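Local coordinates for Ketoacyl_synth_N domain-containing protein (Photorhabdus luminescens subsp. laumondii, PDB 6SMO), which probably takes part in 3-oxoacyl-[acyl-carrier-protein] synthesis beside a PKS_KS partner chain and holds a poly-oxo dodecanal in a pocket, at residues 68-73 and 135-140; 84-89 and 234-239; 93-98 and 177-182. One frame throughout, in Å; residues are numbered along the deposited sequence.

Interaction 1 of 3, residues 68-73 and 135-140; sequences EFSVYG and PAALQG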
loop_
_atom_site.group_PDB
_atom_site.type_symbol
_atom_site.label_atom_id
_atom_site.label_comp_id
_atom_site.label_asym_id
_atom_site.label_seq_id
_atom_site.Cartn_x
_atom_site.Cartn_y
_atom_site.Cartn_z
ATOM N N GLU C 68 -8.729 -12.108 -7.996
ATOM C CA GLU C 68 -10.171 -12.174 -7.627
ATOM C C GLU C 68 -10.509 -11.153 -6.531
ATOM O O GLU C 68 -11.681 -10.733 -6.481
ATOM C CB GLU C 68 -10.542 -13.592 -7.185
ATOM C CG GLU C 68 -10.577 -14.595 -8.326
ATOM C CD GLU C 68 -11.609 -14.300 -9.402
ATOM O OE1 GLU C 68 -12.759 -13.971 -9.046
ATOM O OE2 GLU C 68 -11.256 -14.391 -10.595
ATOM N N PHE C 69 -9.547 -10.766 -5.685
ATOM C CA PHE C 69 -9.762 -9.792 -4.578
ATOM C C PHE C 69 -10.036 -8.404 -5.173
ATOM O O PHE C 69 -10.850 -7.657 -4.596
ATOM C CB PHE C 69 -8.592 -9.796 -3.587
ATOM C CG PHE C 69 -7.495 -8.796 -3.858
ATOM C CD1 PHE C 69 -6.437 -9.113 -4.696
ATOM C CD2 PHE C 69 -7.507 -7.546 -3.257
ATOM C CE1 PHE C 69 -5.424 -8.198 -4.939
ATOM C CE2 PHE C 69 -6.492 -6.631 -3.502
ATOM C CZ PHE C 69 -5.453 -6.959 -4.341
ATOM N N SER C 70 -9.385 -8.075 -6.296
ATOM C CA SER C 70 -9.618 -6.832 -7.078
ATOM C C SER C 70 -10.969 -6.916 -7.802
ATOM O O SER C 70 -11.645 -5.874 -7.903
ATOM C CB SER C 70 -8.488 -6.560 -8.040
ATOM O OG SER C 70 -7.318 -6.156 -7.343
ATOM N N VAL C 71 -11.342 -8.109 -8.282
ATOM C CA VAL C 71 -12.648 -8.383 -8.956
ATOM C C VAL C 71 -13.780 -8.126 -7.952
ATOM O O VAL C 71 -14.731 -7.407 -8.313
ATOM C CB VAL C 71 -12.707 -9.812 -9.534
ATOM C CG1 VAL C 71 -14.109 -10.195 -9.990
ATOM C CG2 VAL C 71 -11.713 -9.998 -10.671
ATOM N N TYR C 72 -13.672 -8.686 -6.740
ATOM C CA TYR C 72 -14.662 -8.538 -5.638
ATOM C C TYR C 72 -14.792 -7.061 -5.245
ATOM O O TYR C 72 -15.909 -6.622 -4.911
ATOM C CB TYR C 72 -14.263 -9.365 -4.412
ATOM C CG TYR C 72 -14.180 -10.860 -4.610
ATOM C CD1 TYR C 72 -14.995 -11.526 -5.513
ATOM C CD2 TYR C 72 -13.297 -11.620 -3.858
ATOM C CE1 TYR C 72 -14.916 -12.900 -5.682
ATOM C CE2 TYR C 72 -13.209 -12.994 -4.010
ATOM C CZ TYR C 72 -14.022 -13.638 -4.925
ATOM O OH TYR C 72 -13.940 -14.991 -5.081
ATOM N N GLY C 73 -13.676 -6.323 -5.273
ATOM C CA GLY C 73 -13.613 -4.895 -4.903
ATOM C C GLY C 73 -14.390 -4.019 -5.871
ATOM O O GLY C 73 -15.146 -3.149 -5.397
ATOM N N PRO C 135 -1.624 -5.627 -2.399
ATOM C CA PRO C 135 -2.888 -5.149 -1.876
ATOM C C PRO C 135 -3.367 -3.815 -2.467
ATOM O O PRO C 135 -4.536 -3.645 -2.618
ATOM C CB PRO C 135 -2.584 -4.966 -0.393
ATOM C CG PRO C 135 -1.461 -5.888 -0.121
ATOM C CD PRO C 135 -0.626 -5.770 -1.360
ATOM N N ALA C 136 -2.449 -2.958 -2.916
ATOM C CA ALA C 136 -2.755 -1.619 -3.469
ATOM C C ALA C 136 -3.180 -1.661 -4.938
ATOM O O ALA C 136 -3.245 -0.609 -5.529
ATOM C CB ALA C 136 -1.590 -0.702 -3.273
ATOM N N ALA C 137 -3.356 -2.873 -5.440
ATOM C CA ALA C 137 -3.798 -3.143 -6.813
ATOM C C ALA C 137 -5.220 -2.634 -6.979
ATOM O O ALA C 137 -5.499 -2.033 -7.992
ATOM C CB ALA C 137 -3.719 -4.624 -7.034
ATOM N N LEU C 138 -6.056 -2.850 -5.971
ATOM C CA LEU C 138 -7.493 -2.498 -6.049
ATOM C C LEU C 138 -7.677 -0.997 -6.219
ATOM O O LEU C 138 -8.446 -0.618 -7.073
ATOM C CB LEU C 138 -8.202 -3.007 -4.791
ATOM C CG LEU C 138 -9.726 -2.899 -4.765
ATOM C CD1 LEU C 138 -10.328 -3.182 -6.119
ATOM C CD2 LEU C 138 -10.315 -3.830 -3.741
ATOM N N GLN C 139 -6.945 -0.201 -5.455
ATOM C CA GLN C 139 -7.093 1.266 -5.521
ATOM C C GLN C 139 -6.703 1.760 -6.910
ATOM O O GLN C 139 -7.405 2.610 -7.401
ATOM C CB GLN C 139 -6.396 1.930 -4.331
ATOM C CG GLN C 139 -5.029 2.531 -4.601
ATOM C CD GLN C 139 -4.392 2.925 -3.313
ATOM O OE1 GLN C 139 -3.855 2.099 -2.619
ATOM N NE2 GLN C 139 -4.480 4.185 -2.970
ATOM N N GLY C 140 -5.628 1.228 -7.485
ATOM C CA GLY C 140 -5.149 1.610 -8.814
ATOM C C GLY C 140 -6.098 1.176 -9.898
ATOM O O GLY C 140 -6.286 1.925 -10.827
#

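Interaction 2 of 3, residues 84-89 and 234-239; sequences SRLDVD and LERGAS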
loop_
_atom_site.group_PDB
_atom_site.type_symbol
_atom_site.label_atom_id
_atom_site.label_comp_id
_atom_site.label_asym_id
_atom_site.label_seq_id
_atom_site.Cartn_x
_atom_site.Cartn_y
_atom_site.Cartn_z
ATOM N N SER C 84 -25.899 5.155 -4.331
ATOM C CA SER C 84 -25.649 6.577 -3.969
ATOM C C SER C 84 -26.293 7.514 -4.999
ATOM O O SER C 84 -26.622 8.656 -4.623
ATOM C CB SER C 84 -24.173 6.854 -3.826
ATOM O OG SER C 84 -23.515 6.766 -5.080
ATOM N N ARG C 85 -26.445 7.047 -6.246
ATOM C CA ARG C 85 -27.063 7.790 -7.382
ATOM C C ARG C 85 -26.180 8.988 -7.760
ATOM O O ARG C 85 -26.737 10.022 -8.179
ATOM C CB ARG C 85 -28.490 8.231 -7.031
ATOM C CG ARG C 85 -29.415 7.094 -6.624
ATOM C CD ARG C 85 -30.714 7.590 -6.017
ATOM N NE ARG C 85 -31.544 6.497 -5.521
ATOM C CZ ARG C 85 -32.688 6.644 -4.854
ATOM N NH1 ARG C 85 -33.357 5.576 -4.453
ATOM N NH2 ARG C 85 -33.161 7.850 -4.587
ATOM N N LEU C 86 -24.855 8.844 -7.633
ATOM C CA LEU C 86 -23.857 9.885 -8.008
ATOM C C LEU C 86 -23.733 9.939 -9.534
ATOM O O LEU C 86 -23.579 8.865 -10.150
ATOM C CB LEU C 86 -22.502 9.561 -7.369
ATOM C CG LEU C 86 -22.336 9.970 -5.906
ATOM C CD1 LEU C 86 -21.154 9.250 -5.273
ATOM C CD2 LEU C 86 -22.170 11.477 -5.775
ATOM N N ASP C 87 -23.797 11.143 -10.112
ATOM C CA ASP C 87 -23.487 11.398 -11.546
ATOM C C ASP C 87 -21.960 11.390 -11.689
ATOM O O ASP C 87 -21.349 12.478 -11.639
ATOM C CB ASP C 87 -24.144 12.694 -12.033
ATOM C CG ASP C 87 -24.343 12.760 -13.538
ATOM O OD1 ASP C 87 -23.500 12.202 -14.270
ATOM O OD2 ASP C 87 -25.345 13.365 -13.967
ATOM N N VAL C 88 -21.377 10.196 -11.849
ATOM C CA VAL C 88 -19.909 9.928 -11.745
ATOM C C VAL C 88 -19.149 10.718 -12.821
ATOM O O VAL C 88 -18.004 11.125 -12.539
ATOM C CB VAL C 88 -19.605 8.417 -11.820
ATOM C CG1 VAL C 88 -19.866 7.834 -13.202
ATOM C CG2 VAL C 88 -18.186 8.106 -11.370
ATOM N N ASP C 89 -19.754 10.925 -13.997
ATOM C CA ASP C 89 -19.137 11.643 -15.148
ATOM C C ASP C 89 -18.950 13.126 -14.798
ATOM O O ASP C 89 -17.875 13.672 -15.115
ATOM C CB ASP C 89 -19.975 11.495 -16.421
ATOM C CG ASP C 89 -20.003 10.083 -16.983
ATOM O OD1 ASP C 89 -20.110 9.133 -16.181
ATOM O OD2 ASP C 89 -19.915 9.945 -18.220
ATOM N N LEU C 234 -26.321 17.000 0.549
ATOM C CA LEU C 234 -27.560 17.827 0.594
ATOM C C LEU C 234 -27.706 18.623 -0.711
ATOM O O LEU C 234 -28.859 18.837 -1.137
ATOM C CB LEU C 234 -27.505 18.763 1.807
ATOM C CG LEU C 234 -27.651 18.087 3.170
ATOM C CD1 LEU C 234 -27.208 19.018 4.288
ATOM C CD2 LEU C 234 -29.081 17.623 3.400
ATOM N N GLU C 235 -26.584 19.036 -1.313
ATOM C CA GLU C 235 -26.529 19.832 -2.572
ATOM C C GLU C 235 -27.259 19.075 -3.689
ATOM O O GLU C 235 -28.166 19.671 -4.303
ATOM C CB GLU C 235 -25.075 20.119 -2.958
ATOM C CG GLU C 235 -24.910 21.201 -4.015
ATOM C CD GLU C 235 -25.198 20.776 -5.445
ATOM O OE1 GLU C 235 -25.837 21.559 -6.176
ATOM O OE2 GLU C 235 -24.773 19.667 -5.829
ATOM N N ARG C 236 -26.884 17.813 -3.926
ATOM C CA ARG C 236 -27.381 16.976 -5.055
ATOM C C ARG C 236 -28.690 16.265 -4.672
ATOM O O ARG C 236 -29.250 15.577 -5.548
ATOM C CB ARG C 236 -26.310 15.968 -5.492
ATOM C CG ARG C 236 -26.064 14.821 -4.522
ATOM C CD ARG C 236 -24.801 14.056 -4.877
ATOM N NE ARG C 236 -24.574 12.893 -4.026
ATOM C CZ ARG C 236 -25.147 11.700 -4.181
ATOM N NH1 ARG C 236 -26.014 11.487 -5.159
ATOM N NH2 ARG C 236 -24.856 10.719 -3.344
ATOM N N GLY C 237 -29.155 16.419 -3.426
ATOM C CA GLY C 237 -30.416 15.832 -2.930
ATOM C C GLY C 237 -30.319 14.321 -2.807
ATOM O O GLY C 237 -31.194 13.622 -3.356
ATOM N N ALA C 238 -29.291 13.839 -2.103
ATOM C CA ALA C 238 -28.938 12.406 -1.961
ATOM C C ALA C 238 -29.766 11.762 -0.844
ATOM O O ALA C 238 -30.102 12.464 0.131
ATOM C CB ALA C 238 -27.461 12.272 -1.688
ATOM N N SER C 239 -30.070 10.468 -0.989
ATOM C CA SER C 239 -30.700 9.614 0.051
ATOM C C SER C 239 -29.633 9.211 1.076
ATOM O O SER C 239 -28.975 8.171 0.872
ATOM C CB SER C 239 -31.362 8.406 -0.562
ATOM O OG SER C 239 -32.387 8.796 -1.464
#

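Interaction 3 of 3, residues 93-98 and 177-182; sequences PNRVGI and VAEVML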
loop_
_atom_site.group_PDB
_atom_site.type_symbol
_atom_site.label_atom_id
_atom_site.label_comp_id
_atom_site.label_asym_id
_atom_site.label_seq_id
_atom_site.Cartn_x
_atom_site.Cartn_y
_atom_site.Cartn_z
ATOM N N PRO C 93 -12.784 14.717 -10.838
ATOM C CA PRO C 93 -11.945 13.575 -10.462
ATOM C C PRO C 93 -10.917 13.882 -9.359
ATOM O O PRO C 93 -10.529 12.960 -8.664
ATOM C CB PRO C 93 -11.232 13.195 -11.771
ATOM C CG PRO C 93 -11.258 14.462 -12.600
ATOM C CD PRO C 93 -12.560 15.140 -12.230
ATOM N N ASN C 94 -10.519 15.153 -9.218
ATOM C CA ASN C 94 -9.493 15.618 -8.243
ATOM C C ASN C 94 -10.065 15.638 -6.819
ATOM O O ASN C 94 -9.256 15.754 -5.877
ATOM C CB ASN C 94 -8.945 17.001 -8.609
ATOM C CG ASN C 94 -8.189 17.023 -9.922
ATOM O OD1 ASN C 94 -7.989 15.985 -10.551
ATOM N ND2 ASN C 94 -7.761 18.203 -10.342
ATOM N N ARG C 95 -11.393 15.542 -6.662
ATOM C CA ARG C 95 -12.097 15.635 -5.353
ATOM C C ARG C 95 -12.752 14.294 -4.988
ATOM O O ARG C 95 -13.713 14.314 -4.192
ATOM C CB ARG C 95 -13.149 16.749 -5.399
ATOM C CG ARG C 95 -12.605 18.122 -5.774
ATOM C CD ARG C 95 -11.503 18.616 -4.854
ATOM N NE ARG C 95 -11.906 18.656 -3.453
ATOM C CZ ARG C 95 -11.101 18.957 -2.436
ATOM N NH1 ARG C 95 -9.828 19.246 -2.651
ATOM N NH2 ARG C 95 -11.575 18.966 -1.203
ATOM N N VAL C 96 -12.254 13.176 -5.531
ATOM C CA VAL C 96 -12.746 11.799 -5.213
ATOM C C VAL C 96 -11.538 10.880 -5.000
ATOM O O VAL C 96 -10.682 10.813 -5.904
ATOM C CB VAL C 96 -13.674 11.241 -6.311
ATOM C CG1 VAL C 96 -14.290 9.914 -5.892
ATOM C CG2 VAL C 96 -14.761 12.230 -6.702
ATOM N N GLY C 97 -11.484 10.202 -3.847
ATOM C CA GLY C 97 -10.411 9.259 -3.473
ATOM C C GLY C 97 -10.946 7.853 -3.256
ATOM O O GLY C 97 -12.183 7.682 -3.252
ATOM N N ILE C 98 -10.044 6.880 -3.091
ATOM C CA ILE C 98 -10.364 5.434 -2.891
ATOM C C ILE C 98 -9.523 4.906 -1.724
ATOM O O ILE C 98 -8.286 4.887 -1.861
ATOM C CB ILE C 98 -10.102 4.627 -4.181
ATOM C CG1 ILE C 98 -10.830 5.214 -5.394
ATOM C CG2 ILE C 98 -10.452 3.159 -3.977
ATOM C CD1 ILE C 98 -10.174 4.886 -6.712
ATOM N N VAL C 177 -9.785 17.218 2.080
ATOM C CA VAL C 177 -8.854 16.676 1.045
ATOM C C VAL C 177 -9.675 16.275 -0.188
ATOM O O VAL C 177 -9.191 16.498 -1.315
ATOM C CB VAL C 177 -8.028 15.488 1.579
ATOM C CG1 VAL C 177 -7.048 14.965 0.537
ATOM C CG2 VAL C 177 -7.292 15.834 2.866
ATOM N N ALA C 178 -10.861 15.695 0.026
ATOM C CA ALA C 178 -11.803 15.266 -1.035
ATOM C C ALA C 178 -13.248 15.389 -0.536
ATOM O O ALA C 178 -13.453 15.376 0.693
ATOM C CB ALA C 178 -11.482 13.854 -1.458
ATOM N N GLU C 179 -14.206 15.501 -1.463
ATOM C CA GLU C 179 -15.662 15.623 -1.175
ATOM C C GLU C 179 -16.300 14.231 -1.088
ATOM O O GLU C 179 -17.205 14.061 -0.253
ATOM C CB GLU C 179 -16.374 16.456 -2.244
ATOM C CG GLU C 179 -16.509 17.919 -1.875
ATOM C CD GLU C 179 -15.185 18.638 -1.689
ATOM O OE1 GLU C 179 -14.947 19.163 -0.585
ATOM O OE2 GLU C 179 -14.394 18.668 -2.652
ATOM N N VAL C 180 -15.862 13.294 -1.936
ATOM C CA VAL C 180 -16.375 11.890 -1.994
ATOM C C VAL C 180 -15.208 10.932 -1.724
ATOM O O VAL C 180 -14.065 11.283 -2.072
ATOM C CB VAL C 180 -17.046 11.590 -3.350
ATOM C CG1 VAL C 180 -17.792 10.264 -3.330
ATOM C CG2 VAL C 180 -17.977 12.713 -3.785
ATOM N N MET C 181 -15.496 9.773 -1.122
ATOM C CA MET C 181 -14.501 8.709 -0.819
ATOM C C MET C 181 -15.150 7.328 -0.971
ATOM O O MET C 181 -16.176 7.080 -0.308
ATOM C CB MET C 181 -13.956 8.849 0.605
ATOM C CG MET C 181 -12.841 9.866 0.730
ATOM S SD MET C 181 -11.332 9.321 -0.105
ATOM C CE MET C 181 -10.219 10.662 0.314
ATOM N N LEU C 182 -14.560 6.469 -1.809
ATOM C CA LEU C 182 -14.929 5.035 -1.944
ATOM C C LEU C 182 -14.068 4.224 -0.969
ATOM O O LEU C 182 -13.019 3.702 -1.394
ATOM C CB LEU C 182 -14.719 4.576 -3.394
ATOM C CG LEU C 182 -15.819 4.955 -4.387
ATOM C CD1 LEU C 182 -17.128 4.261 -4.045
ATOM C CD2 LEU C 182 -16.014 6.463 -4.456
#

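Interaction 1 of 3, residues 68-73 and 135-140
Leu138 reaches across to Phe69, Ser70 and Gly73. Its CB lies 4.1 Å from Ser70 OG and 4.2 Å from Phe69 CE2, near the ends of both side chains. CG is anti to the backbone N (chi1 -172°), and the two methyls beyond it spread over the surface of the facing helix. CD1 drops onto the Ser70 backbone, 3.5 Å from Ser70 O. CD2 goes to the next turn and sits 3.7 Å from Gly73 CA. Gly73 has no side chain, so its bare backbone receives this methyl. The contact joins the first turns of helix 68-84 and helix 137-146, two helices of the thiolase-fold ketoacyl synthase domain. No hydrogen bond links them here, and all the touching residues are buried. Phe69 closes the other end. Its ring turns an edge to the loop before helix 137-146, with Pro135 O in the ring plane and 3.7 Å from Phe69 CE2. Phe69 CZ also meets Ala137 CB at 4.0 Å, obliquely to the ring. Ala137 CB lies 3.9 Å from Ser70 OG. Phe69 O is bonded to Ser186 OG on strand 180-187, and Leu138 also packs on Ser186. Pro135 packs on Phe167 of the PKS_KS partner chain, and its side chain is about 7 Å from the bound poly-oxo dodecanal.

Interaction 2 of 3, residues 84-89 and 234-239
Arg236 points its guanidinium end-on at Ser84 O, and Leu86 lies across it. The Leu86 and Arg236 side chains meet at about a right angle. Arg236 CG takes the crowded position between the backbone N and the carbonyl carbon (chi1 72°). From CG to NE the chain is extended, which carries NE toward the 84-89 segment. Both terminal nitrogens bond the same oxygen: Arg236 NH1 to Ser84 O is 2.9 Å, and Arg236 NH2 to Ser84 O is 3.0 Å. Neither bond is straight, with N-H...O angles of 149° and 145°. The oxygen lies in the guanidinium plane. Both nitrogens approach Ser84 O from the same face of its carbonyl plane.

The flat group is sandwiched. Leu86 CD2 sits over one face, offset toward the rim, and is 3.3 Å from Arg236 NE. Ala238 CB of its own segment lies over the centre of the opposite face. Farther out, Arg85 NH2 and Ser239 OG are 3.4 Å apart, but the angle is too poor for a hydrogen bond.

The contact ties two chain turns at the protein surface. One follows helix 68-84, where Arg85 has positive phi. The other follows helix 230-235, which ends in a Schellman motif with Gly237 as its C-prime residue. Arg236 NH2 also forms a salt bridge with Glu228 of strand 218-229. Leu86 packs on that strand as well, through Val226 and Glu228.

The cationic group thus meets a carbonyl at the C-terminal end of helix 68-84, where the helix dipole should favour positive charge. Glu228 probably balances that charge, and the two apolar groups on its faces may limit the tilting of the guanidinium.

Interaction 3 of 3, residues 93-98 and 177-182
Met181 lays its sulphur on Gly97, where no side chain stands up from the neighbouring strand. Met181 SD is 3.5 Å from Gly97 CA. CG is anti to the carbonyl carbon, and the bend at chi2 (-69°) turns SD over Gly97. On this face of the sheet Met181 also packs against helix 161-175, through Ala169, Ala172 and Ile173.

The other face carries a row of branched side chains. Val96 and Val180 stand side by side and point the same way, with Val96 CG1 at 4.1 Å from Val180 CB. The same Val96 CG1 also meets Leu182 CD2, so it fits between Val180 and Leu182. Ile98 CG1 touches Leu182 CB only loosely, at 4.4 Å. Helices 68-84 and 137-146 pack on this face, against Leu182 and Ile98 respectively.

Strands 96-98 and 180-182 run parallel in the central sheet of the thiolase fold, 20° apart in direction. Leu182 N bonds Gly97 O at 3.0 Å, and Gly97 N makes a weak bond to Val180 O. Just before the strands, Arg95 O accepts from both Glu179 N and Val180 N. Ala178 CB lies against that same oxygen, at 3.6 Å from Arg95 O.

The Arg95 side chain curls, bent at chi2 and chi3, and the Glu179 carboxylate meets the edge of its guanidinium. The two planes are nearly coplanar, 18° apart. Arg95 NE hydrogen-bonds Glu179 OE2 on its syn side at 2.6 Å, as part of a salt bridge, and Arg95 NH2 adds weak bonds to both oxygens. Val177 O sits over one guanidinium face, 3.1 Å from Arg95 NH1, but makes no hydrogen bond there. Arg95 NH2 also bonds Gly176 O. The carboxylate and these carbonyls probably stabilise the positive charge where the paired strands begin.

From the N terminus, helix 68-84 opens interaction 1 with its first turns. The chain after it opens interaction 2, and 93-98 opens interaction 3. Interaction 1 closes first, at 135-140. Interaction 3 closes at 177-182 and interaction 2 last, at 234-239. Interaction 3 therefore lies wholly within the span of interaction 2, while interaction 1 crosses both. Gln139 O packs on Ile98 CD1 at 3.7 Å, which joins interactions 1 and 3. Leu86 CD1 meets Val180 CG1 at 4.0 Å and joins interactions 2 and 3. Interactions 1 and 2 do not touch. Together they link the buried helix layer, the central sheet and the surface turns.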